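PDB 4BQ2: B-agarase from Saccharophagus degradans, which hydrolyses the beta-linkages of agarose as a family 50 glycoside hydrolase, working as an exo-beta-agarase. Local coordinates for residues S69-F74 against S111-L116; Y73-S78 against N186-P191; F98-D103 against D149-W154. One frame throughout, in Å; residues are numbered along the deposited sequence. Where two conformers were deposited one is given.

Overall arrangement
All three contacts join strands of the agarase CBM-like domain, on one side of the chain's centre. Strand 180-191 pairs with 70-79 (interaction 2), 70-79 with 110-115 (interaction 1), 110-115 runs parallel to 150-155, and 150-155 pairs with 97-104 (interaction 3). The centres of interactions 1 and 2, which share Tyr73 and Phe74, are about 7 Å apart. Interactions 1 and 3 have centres about 9 Å apart. Interactions 2 and 3 have centres about 12 Å apart. Along the chain the order is 69-78, 98-103, 111-116, 149-154 and 186-191, so distant parts of the sequence are stitched side by side, from the calcium-proximal strand 180-191 to strands touching residues far later.

Interaction 1 of 3, residues S69-F74 against S111-L116; sequences SASLYF and SYYAKL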
loop_
_atom_site.group_PDB
_atom_site.type_symbol
_atom_site.label_atom_id
_atom_site.label_comp_id
_atom_site.label_asym_id
_atom_site.label_seq_id
_atom_site.Cartn_x
_atom_site.Cartn_y
_atom_site.Cartn_z
ATOM N N SER A 69 -16.011 26.673 7.313
ATOM C CA SER A 69 -15.197 25.789 8.156
ATOM C C SER A 69 -16.164 24.839 8.841
ATOM O O SER A 69 -16.608 25.103 9.968
ATOM C CB SER A 69 -14.398 26.583 9.189
ATOM O OG SER A 69 -13.592 25.722 9.994
ATOM N N ALA A 70 -16.510 23.747 8.156
ATOM C CA ALA A 70 -17.539 22.845 8.647
ATOM C C ALA A 70 -17.245 21.412 8.262
ATOM O O ALA A 70 -16.418 21.178 7.393
ATOM C CB ALA A 70 -18.906 23.256 8.108
ATOM N N SER A 71 -17.931 20.476 8.922
ATOM C CA SER A 71 -17.778 19.050 8.658
ATOM C C SER A 71 -19.150 18.412 8.509
ATOM O O SER A 71 -20.116 18.847 9.100
ATOM C CB SER A 71 -17.022 18.344 9.811
ATOM O OG SER A 71 -15.706 18.843 9.925
ATOM N N LEU A 72 -19.186 17.347 7.720
ATOM C CA LEU A 72 -20.303 16.468 7.582
ATOM C C LEU A 72 -20.206 15.362 8.639
ATOM O O LEU A 72 -19.169 14.679 8.750
ATOM C CB LEU A 72 -20.194 15.815 6.202
ATOM C CG LEU A 72 -21.312 14.985 5.623
ATOM C CD1 LEU A 72 -22.560 15.862 5.478
ATOM C CD2 LEU A 72 -20.846 14.442 4.255
ATOM N N TYR A 73 -21.296 15.170 9.373
ATOM C CA TYR A 73 -21.365 14.203 10.470
ATOM C C TYR A 73 -22.340 13.086 10.197
ATOM O O TYR A 73 -23.394 13.338 9.623
ATOM C CB TYR A 73 -21.852 14.935 11.720
ATOM C CG TYR A 73 -20.773 15.662 12.440
ATOM C CD1 TYR A 73 -20.250 16.848 11.934
ATOM C CD2 TYR A 73 -20.254 15.167 13.635
ATOM C CE1 TYR A 73 -19.249 17.531 12.591
ATOM C CE2 TYR A 73 -19.245 15.856 14.304
ATOM C CZ TYR A 73 -18.761 17.034 13.781
ATOM O OH TYR A 73 -17.773 17.737 14.431
ATOM N N PHE A 74 -22.011 11.871 10.653
ATOM C CA PHE A 74 -22.925 10.716 10.608
ATOM C C PHE A 74 -22.805 9.980 11.929
ATOM O O PHE A 74 -21.679 9.845 12.446
ATOM C CB PHE A 74 -22.503 9.686 9.534
ATOM C CG PHE A 74 -22.261 10.248 8.167
ATOM C CD1 PHE A 74 -21.081 10.908 7.863
ATOM C CD2 PHE A 74 -23.169 9.996 7.146
ATOM C CE1 PHE A 74 -20.844 11.403 6.581
ATOM C CE2 PHE A 74 -22.959 10.498 5.858
ATOM C CZ PHE A 74 -21.792 11.182 5.578
ATOM N N SER A 111 -20.368 9.044 16.711
ATOM C CA SER A 111 -20.490 10.074 15.669
ATOM C C SER A 111 -19.196 10.159 14.908
ATOM O O SER A 111 -18.095 10.108 15.520
ATOM C CB SER A 111 -20.750 11.481 16.264
ATOM O OG SER A 111 -22.104 11.671 16.611
ATOM N N TYR A 112 -19.323 10.324 13.589
ATOM C CA TYR A 112 -18.183 10.327 12.692
ATOM C C TYR A 112 -18.194 11.601 11.861
ATOM O O TYR A 112 -19.251 12.010 11.379
ATOM C CB TYR A 112 -18.255 9.091 11.765
ATOM C CG TYR A 112 -18.017 7.794 12.492
ATOM C CD1 TYR A 112 -19.067 7.102 13.112
ATOM C CD2 TYR A 112 -16.733 7.266 12.570
ATOM C CE1 TYR A 112 -18.859 5.924 13.795
ATOM C CE2 TYR A 112 -16.499 6.097 13.232
ATOM C CZ TYR A 112 -17.556 5.427 13.872
ATOM O OH TYR A 112 -17.273 4.227 14.516
ATOM N N TYR A 113 -17.043 12.224 11.644
ATOM C CA TYR A 113 -17.084 13.432 10.806
ATOM C C TYR A 113 -16.058 13.480 9.713
ATOM O O TYR A 113 -14.956 12.943 9.849
ATOM C CB TYR A 113 -17.030 14.730 11.644
ATOM C CG TYR A 113 -15.742 14.908 12.436
ATOM C CD1 TYR A 113 -15.611 14.367 13.720
ATOM C CD2 TYR A 113 -14.680 15.636 11.915
ATOM C CE1 TYR A 113 -14.440 14.538 14.463
ATOM C CE2 TYR A 113 -13.506 15.821 12.641
ATOM C CZ TYR A 113 -13.398 15.269 13.914
ATOM O OH TYR A 113 -12.229 15.451 14.615
ATOM N N ALA A 114 -16.435 14.171 8.638
ATOM C CA ALA A 114 -15.562 14.425 7.526
ATOM C C ALA A 114 -15.577 15.906 7.235
ATOM O O ALA A 114 -16.618 16.483 6.893
ATOM C CB ALA A 114 -16.003 13.622 6.299
ATOM N N LYS A 115 -14.415 16.526 7.385
ATOM C CA LYS A 115 -14.264 17.956 7.116
ATOM C C LYS A 115 -14.648 18.306 5.672
ATOM O O LYS A 115 -14.268 17.607 4.748
ATOM C CB LYS A 115 -12.825 18.380 7.441
ATOM C CG LYS A 115 -12.563 18.605 8.923
ATOM C CD LYS A 115 -11.071 18.668 9.154
ATOM C CE LYS A 115 -10.737 18.897 10.610
ATOM N NZ LYS A 115 -9.451 18.176 10.855
ATOM N N LEU A 116 -15.447 19.364 5.488
ATOM C CA LEU A 116 -15.737 19.855 4.153
ATOM C C LEU A 116 -14.872 21.033 3.798
ATOM O O LEU A 116 -14.608 21.295 2.628
ATOM C CB LEU A 116 -17.182 20.320 4.088
ATOM C CG LEU A 116 -18.266 19.266 4.249
ATOM C CD1 LEU A 116 -19.607 19.952 4.337
ATOM C CD2 LEU A 116 -18.253 18.277 3.090
#
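Tyr73 carries its ring on a CG set beside the backbone N (chi1 -82°), while the CG of Tyr113, directly across from it, sits between the backbone N and the carbonyl carbon (chi1 63°); the two rings therefore stand side by side and point the same way. They are slid past each other, centroids 5.3 Å apart and planes at 27°, and barely overlap. What fills one face of the Tyr73 ring is Tyr113 CB, 3.5 Å from the ring centroid and almost directly above it, a CH-pi contact. The Tyr73 OH in turn comes over one face of the Tyr113 ring, 4.0 Å from Tyr113 CG. Tyrosine suits position 73 by offering a broad apolar face and a hydroxyl that reaches over its neighbour; Tyr113 contributes its flat ring.

The strands are antiparallel, and Tyr73 with Tyr113 forms a non-hydrogen-bonded pair between two hydrogen-bonded ones. In the first, Ala114 N meets Leu72 O at 2.8 Å; in the second, Tyr112 N meets Phe74 O at 2.7 Å. Leu72, Phe74, Tyr112 and Ala114 share the other face, where Leu72 and Phe74 press on Ile169 of strand 166-174, consistent with the layered packing of a beta-sandwich, as in many carbohydrate-binding modules. The small Ala114 leaves room there for Arg100 of strand 97-104 to lie against it, and the Tyr112 OH is bonded to Arg150.

Back on the tyrosine face, Ser71 OG rests 3.3 Å from Lys115 CG and has its polar bond with Asn192. A serine is short enough to fit beside the lysine stem, which passes on to a salt bridge between its NZ and Asp120. Beyond this pair Leu116 N reaches Ala70 O at 2.8 Å, and its side chain turns to the Leu72 side.

Interaction 2 of 3, residues Y73-S78 against N186-P191; sequences YFDIVS and NIRIQP
The guanidinium of Arg188 lies with one face over Tyr73 CB, 3.6 Å beneath its centre, while its edge is occupied by three oxygens: Asp75 OD1, Asn186 O and Gln190 OE1. Arginine suits this place because its flat group can cover the tyrosine while its N-H groups point outward in plane. The Tyr73 ring is flanked on both faces. Opposite Tyr113, the Gln190 amide stacks on it at 17°, with NE2 3.5 Å above the plane and displaced toward the rim.

A chi1 of 69° and a bend at chi2 fold the Arg188 chain back over the tyrosine. From there Arg188 NH1 makes a salt bridge to Asp75 OD1 at 2.8 Å and also bonds Asn186 O, while Arg188 NE donates to Gln190 OE1 at 2.7 Å; these bonds fix the rotation of the group. Asn186 ND2 reaches Asp75 OD2 at 2.8 Å, nearly straight. Both carboxylate oxygens are met from above their plane, and Ser111 OG bonds Asp75 OD1 as well as Arg188 NH2.

Alongside these polar groups the strands pair antiparallel within a sheet, 70-79 lying between 180-191 and 110-115, with Tyr73 N bonded to Arg188 O at 2.7 Å. Asn186 and Ile187 both face Phe6 in a G1 beta bulge, next to the calcium ligand Asp185. A water bridges Tyr73 OH, Gln190 NE2 and Pro191 O.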
loop_
_atom_site.group_PDB
_atom_site.type_symbol
_atom_site.label_atom_id
_atom_site.label_comp_id
_atom_site.label_asym_id
_atom_site.label_seq_id
_atom_site.Cartn_x
_atom_site.Cartn_y
_atom_site.Cartn_z
ATOM N N TYR A 73 -21.296 15.170 9.373
ATOM C CA TYR A 73 -21.365 14.203 10.470
ATOM C C TYR A 73 -22.340 13.086 10.197
ATOM O O TYR A 73 -23.394 13.338 9.623
ATOM C CB TYR A 73 -21.852 14.935 11.720
ATOM C CG TYR A 73 -20.773 15.662 12.440
ATOM C CD1 TYR A 73 -20.250 16.848 11.934
ATOM C CD2 TYR A 73 -20.254 15.167 13.635
ATOM C CE1 TYR A 73 -19.249 17.531 12.591
ATOM C CE2 TYR A 73 -19.245 15.856 14.304
ATOM C CZ TYR A 73 -18.761 17.034 13.781
ATOM O OH TYR A 73 -17.773 17.737 14.431
ATOM N N PHE A 74 -22.011 11.871 10.653
ATOM C CA PHE A 74 -22.925 10.716 10.608
ATOM C C PHE A 74 -22.805 9.980 11.929
ATOM O O PHE A 74 -21.679 9.845 12.446
ATOM C CB PHE A 74 -22.503 9.686 9.534
ATOM C CG PHE A 74 -22.261 10.248 8.167
ATOM C CD1 PHE A 74 -21.081 10.908 7.863
ATOM C CD2 PHE A 74 -23.169 9.996 7.146
ATOM C CE1 PHE A 74 -20.844 11.403 6.581
ATOM C CE2 PHE A 74 -22.959 10.498 5.858
ATOM C CZ PHE A 74 -21.792 11.182 5.578
ATOM N N ASP A 75 -23.933 9.518 12.481
ATOM C CA ASP A 75 -23.903 8.572 13.609
ATOM C C ASP A 75 -24.014 7.187 12.980
ATOM O O ASP A 75 -24.891 6.954 12.155
ATOM C CB ASP A 75 -25.072 8.792 14.592
ATOM C CG ASP A 75 -25.029 10.150 15.300
ATOM O OD1 ASP A 75 -24.047 10.913 15.144
ATOM O OD2 ASP A 75 -26.047 10.475 15.962
ATOM N N ILE A 76 -23.087 6.292 13.291
ATOM C CA ILE A 76 -23.048 4.974 12.630
ATOM C C ILE A 76 -22.664 3.902 13.630
ATOM O O ILE A 76 -21.860 4.161 14.559
ATOM C CB ILE A 76 -22.025 4.944 11.443
ATOM C CG1 ILE A 76 -22.012 6.275 10.671
ATOM C CG2 ILE A 76 -22.284 3.761 10.491
ATOM C CD1 ILE A 76 -20.964 6.332 9.552
ATOM N N VAL A 77 -23.206 2.700 13.452
ATOM C CA VAL A 77 -22.738 1.541 14.227
ATOM C C VAL A 77 -22.931 0.305 13.366
ATOM O O VAL A 77 -23.815 0.305 12.516
ATOM C CB VAL A 77 -23.534 1.371 15.531
ATOM C CG1 VAL A 77 -24.964 0.910 15.247
ATOM C CG2 VAL A 77 -22.840 0.389 16.464
ATOM N N SER A 78 -22.110 -0.733 13.568
ATOM C CA SER A 78 -22.289 -2.011 12.842
ATOM C C SER A 78 -23.132 -2.934 13.719
ATOM O O SER A 78 -23.142 -2.782 14.922
ATOM C CB SER A 78 -20.943 -2.695 12.533
ATOM O OG SER A 78 -20.213 -1.929 11.611
ATOM N N ASN A 186 -28.790 10.745 11.802
ATOM C CA ASN A 186 -28.379 12.127 12.059
ATOM C C ASN A 186 -27.315 12.639 11.104
ATOM O O ASN A 186 -26.305 13.181 11.526
ATOM C CB ASN A 186 -27.939 12.303 13.522
ATOM C CG ASN A 186 -29.066 11.985 14.499
ATOM O OD1 ASN A 186 -30.207 12.401 14.289
ATOM N ND2 ASN A 186 -28.761 11.236 15.554
ATOM N N ILE A 187 -27.521 12.394 9.819
ATOM C CA ILE A 187 -26.635 12.938 8.835
ATOM C C ILE A 187 -26.806 14.447 8.858
ATOM O O ILE A 187 -27.906 14.963 8.623
ATOM C CB ILE A 187 -26.915 12.370 7.441
ATOM C CG1 ILE A 187 -26.988 10.832 7.523
ATOM C CG2 ILE A 187 -25.848 12.885 6.515
ATOM C CD1 ILE A 187 -27.069 10.079 6.204
ATOM N N ARG A 188 -25.731 15.157 9.182
ATOM C CA ARG A 188 -25.841 16.598 9.407
ATOM C C ARG A 188 -24.540 17.318 9.090
ATOM O O ARG A 188 -23.487 16.665 8.978
ATOM C CB ARG A 188 -26.239 16.841 10.877
ATOM C CG ARG A 188 -25.125 16.490 11.868
ATOM C CD ARG A 188 -25.639 15.971 13.185
ATOM N NE ARG A 188 -24.546 15.752 14.146
ATOM C CZ ARG A 188 -24.072 14.554 14.495
ATOM N NH1 ARG A 188 -24.551 13.426 13.938
ATOM N NH2 ARG A 188 -23.094 14.496 15.391
ATOM N N ILE A 189 -24.606 18.649 8.967
ATOM C CA ILE A 189 -23.431 19.516 8.903
ATOM C C ILE A 189 -23.317 20.356 10.174
ATOM O O ILE A 189 -24.297 20.941 10.626
ATOM C CB ILE A 189 -23.445 20.472 7.696
ATOM C CG1 ILE A 189 -23.385 19.683 6.397
ATOM C CG2 ILE A 189 -22.233 21.403 7.727
ATOM C CD1 ILE A 189 -23.895 20.486 5.232
ATOM N N GLN A 190 -22.111 20.379 10.754
ATOM C CA GLN A 190 -21.810 21.176 11.952
ATOM C C GLN A 190 -20.610 22.068 11.628
ATOM O O GLN A 190 -19.638 21.581 11.054
ATOM C CB GLN A 190 -21.482 20.258 13.150
ATOM C CG GLN A 190 -22.707 19.560 13.740
ATOM C CD GLN A 190 -22.407 18.651 14.899
ATOM O OE1 GLN A 190 -23.213 17.778 15.222
ATOM N NE2 GLN A 190 -21.246 18.835 15.538
ATOM N N PRO A 191 -20.662 23.371 12.000
ATOM C CA PRO A 191 -19.455 24.180 11.845
ATOM C C PRO A 191 -18.370 23.580 12.730
ATOM O O PRO A 191 -18.690 22.920 13.732
ATOM C CB PRO A 191 -19.873 25.576 12.349
ATOM C CG PRO A 191 -21.092 25.356 13.177
ATOM C CD PRO A 191 -21.756 24.102 12.674
HETATM O O HOH W 1 -18.626 20.378 15.055
#

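Interaction 3 of 3, residues F98-D103 against D149-W154; sequences FTRSID and DRQFVW
Ser101 and Val153 form an antiparallel hydrogen-bonded pair, Val153 N to Ser101 O 2.9 Å and Ser101 N to Val153 O 3.0 Å, but the segments run 135° apart and the second strand is interrupted at Phe152. The Phe152 carbonyl is taken up by a side chain: Arg100, extended from CG to NE, brings NH1 within 3.0 Å of Phe152 O. One face of the same guanidinium rests on Trp154, whose CE3 lies 3.4 Å from its plane; the two planes stand 70° apart, so the indole edge meets it. A long arginine can thus serve a backbone oxygen and an aromatic together. Trp154 CH2 also packs 3.7 Å from Phe98 CB.

At the other end Arg150 grips Asp103 end-on in a salt bridge. Arg150 NH2 approaches Asp103 OD1 on its syn side at 2.8 Å, while Arg150 NH1 meets Asp103 OD2 from above the carboxylate plane and is further bonded to Tyr112 OH.

Strand 97-104 is held on its other edge by strand 84-92, and strand 150-155 also runs parallel to 110-115; Val153 meanwhile touches the loop residue His664, far along the chain.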
loop_
_atom_site.group_PDB
_atom_site.type_symbol
_atom_site.label_atom_id
_atom_site.label_comp_id
_atom_site.label_asym_id
_atom_site.label_seq_id
_atom_site.Cartn_x
_atom_site.Cartn_y
_atom_site.Cartn_z
ATOM N N PHE A 98 -13.474 13.423 -3.075
ATOM C CA PHE A 98 -12.516 13.051 -2.036
ATOM C C PHE A 98 -13.001 11.785 -1.392
ATOM O O PHE A 98 -14.213 11.514 -1.393
ATOM C CB PHE A 98 -12.236 14.178 -1.000
ATOM C CG PHE A 98 -13.325 14.388 0.049
ATOM C CD1 PHE A 98 -13.616 13.406 1.023
ATOM C CD2 PHE A 98 -14.008 15.595 0.123
ATOM C CE1 PHE A 98 -14.601 13.616 1.988
ATOM C CE2 PHE A 98 -14.974 15.824 1.096
ATOM C CZ PHE A 98 -15.279 14.833 2.020
ATOM N N THR A 99 -12.047 11.005 -0.870
ATOM C CA THR A 99 -12.353 9.720 -0.232
ATOM C C THR A 99 -11.784 9.728 1.183
ATOM O O THR A 99 -10.587 9.968 1.386
ATOM C CB THR A 99 -11.711 8.527 -1.010
ATOM O OG1 THR A 99 -12.147 8.541 -2.372
ATOM C CG2 THR A 99 -12.111 7.181 -0.392
ATOM N N ARG A 100 -12.634 9.431 2.155
ATOM C CA ARG A 100 -12.161 9.168 3.514
ATOM C C ARG A 100 -12.716 7.820 3.877
ATOM O O ARG A 100 -13.614 7.323 3.225
ATOM C CB ARG A 100 -12.649 10.238 4.507
ATOM C CG ARG A 100 -12.052 11.624 4.306
ATOM C CD ARG A 100 -12.257 12.506 5.558
ATOM N NE ARG A 100 -11.639 13.822 5.367
ATOM C CZ ARG A 100 -10.666 14.346 6.117
ATOM N NH1 ARG A 100 -10.179 13.700 7.178
ATOM N NH2 ARG A 100 -10.190 15.562 5.804
ATOM N N SER A 101 -12.181 7.219 4.926
ATOM C CA SER A 101 -12.645 5.911 5.326
ATOM C C SER A 101 -12.358 5.710 6.800
ATOM O O SER A 101 -11.444 6.377 7.377
ATOM C CB SER A 101 -11.936 4.811 4.485
ATOM O OG SER A 101 -12.419 3.528 4.873
ATOM N N ILE A 102 -13.112 4.798 7.417
ATOM C CA ILE A 102 -12.899 4.459 8.832
ATOM C C ILE A 102 -13.564 3.122 9.142
ATOM O O ILE A 102 -14.422 2.654 8.377
ATOM C CB ILE A 102 -13.428 5.597 9.764
ATOM C CG1 ILE A 102 -12.903 5.437 11.186
ATOM C CG2 ILE A 102 -14.953 5.669 9.736
ATOM C CD1 ILE A 102 -11.398 5.519 11.255
ATOM N N ASP A 103 -13.162 2.493 10.245
ATOM C CA ASP A 103 -13.819 1.285 10.750
ATOM C C ASP A 103 -15.048 1.686 11.548
ATOM O O ASP A 103 -15.008 2.696 12.255
ATOM C CB ASP A 103 -12.892 0.545 11.734
ATOM C CG ASP A 103 -12.505 1.400 12.924
ATOM O OD1 ASP A 103 -11.724 2.366 12.724
ATOM O OD2 ASP A 103 -12.998 1.102 14.057
ATOM N N ASP A 149 -16.019 12.415 19.339
ATOM C CA ASP A 149 -16.350 12.049 17.958
ATOM C C ASP A 149 -15.151 11.430 17.242
ATOM O O ASP A 149 -13.992 11.639 17.637
ATOM C CB ASP A 149 -16.853 13.267 17.178
ATOM C CG ASP A 149 -18.076 13.899 17.807
ATOM O OD1 ASP A 149 -18.864 13.177 18.472
ATOM O OD2 ASP A 149 -18.232 15.131 17.654
ATOM N N ARG A 150 -15.429 10.669 16.190
ATOM C CA ARG A 150 -14.368 10.064 15.391
ATOM C C ARG A 150 -14.209 10.733 14.044
ATOM O O ARG A 150 -15.164 10.886 13.319
ATOM C CB ARG A 150 -14.633 8.579 15.213
ATOM C CG ARG A 150 -14.695 7.830 16.553
ATOM C CD ARG A 150 -14.670 6.331 16.324
ATOM N NE ARG A 150 -13.371 5.873 15.805
ATOM C CZ ARG A 150 -13.219 4.749 15.110
ATOM N NH1 ARG A 150 -14.271 3.963 14.855
ATOM N NH2 ARG A 150 -12.012 4.389 14.691
ATOM N N GLN A 151 -12.983 11.088 13.695
ATOM C CA GLN A 151 -12.718 11.752 12.415
ATOM C C GLN A 151 -12.514 10.699 11.322
ATOM O O GLN A 151 -11.665 9.814 11.480
ATOM C CB GLN A 151 -11.486 12.682 12.513
ATOM C CG GLN A 151 -11.298 13.422 11.201
ATOM C CD GLN A 151 -10.275 14.534 11.192
ATOM O OE1 GLN A 151 -9.250 14.499 11.892
ATOM N NE2 GLN A 151 -10.506 15.494 10.323
ATOM N N PHE A 152 -13.296 10.760 10.235
ATOM C CA PHE A 152 -13.039 9.895 9.068
ATOM C C PHE A 152 -11.592 10.146 8.657
ATOM O O PHE A 152 -11.109 11.309 8.666
ATOM C CB PHE A 152 -13.941 10.246 7.882
ATOM C CG PHE A 152 -15.213 9.425 7.766
ATOM C CD1 PHE A 152 -15.234 8.244 7.021
ATOM C CD2 PHE A 152 -16.419 9.886 8.316
ATOM C CE1 PHE A 152 -16.413 7.500 6.865
ATOM C CE2 PHE A 152 -17.593 9.152 8.176
ATOM C CZ PHE A 152 -17.601 7.960 7.441
ATOM N N VAL A 153 -10.892 9.083 8.279
ATOM C CA VAL A 153 -9.464 9.210 8.026
ATOM C C VAL A 153 -9.241 9.610 6.589
ATOM O O VAL A 153 -9.889 9.067 5.692
ATOM C CB VAL A 153 -8.767 7.862 8.271
ATOM C CG1 VAL A 153 -7.278 7.903 7.980
ATOM C CG2 VAL A 153 -9.024 7.405 9.701
ATOM N N TRP A 154 -8.261 10.472 6.338
ATOM C CA TRP A 154 -7.976 10.869 4.971
ATOM C C TRP A 154 -7.362 9.705 4.192
ATOM O O TRP A 154 -6.438 9.052 4.687
ATOM C CB TRP A 154 -6.998 12.047 4.943
ATOM C CG TRP A 154 -6.721 12.492 3.546
ATOM C CD1 TRP A 154 -5.561 12.326 2.842
ATOM C CD2 TRP A 154 -7.630 13.168 2.678
ATOM N NE1 TRP A 154 -5.699 12.837 1.568
ATOM C CE2 TRP A 154 -6.964 13.366 1.448
ATOM C CE3 TRP A 154 -8.957 13.629 2.821
ATOM C CZ2 TRP A 154 -7.562 14.037 0.365
ATOM C CZ3 TRP A 154 -9.566 14.294 1.726
ATOM C CH2 TRP A 154 -8.863 14.483 0.516
#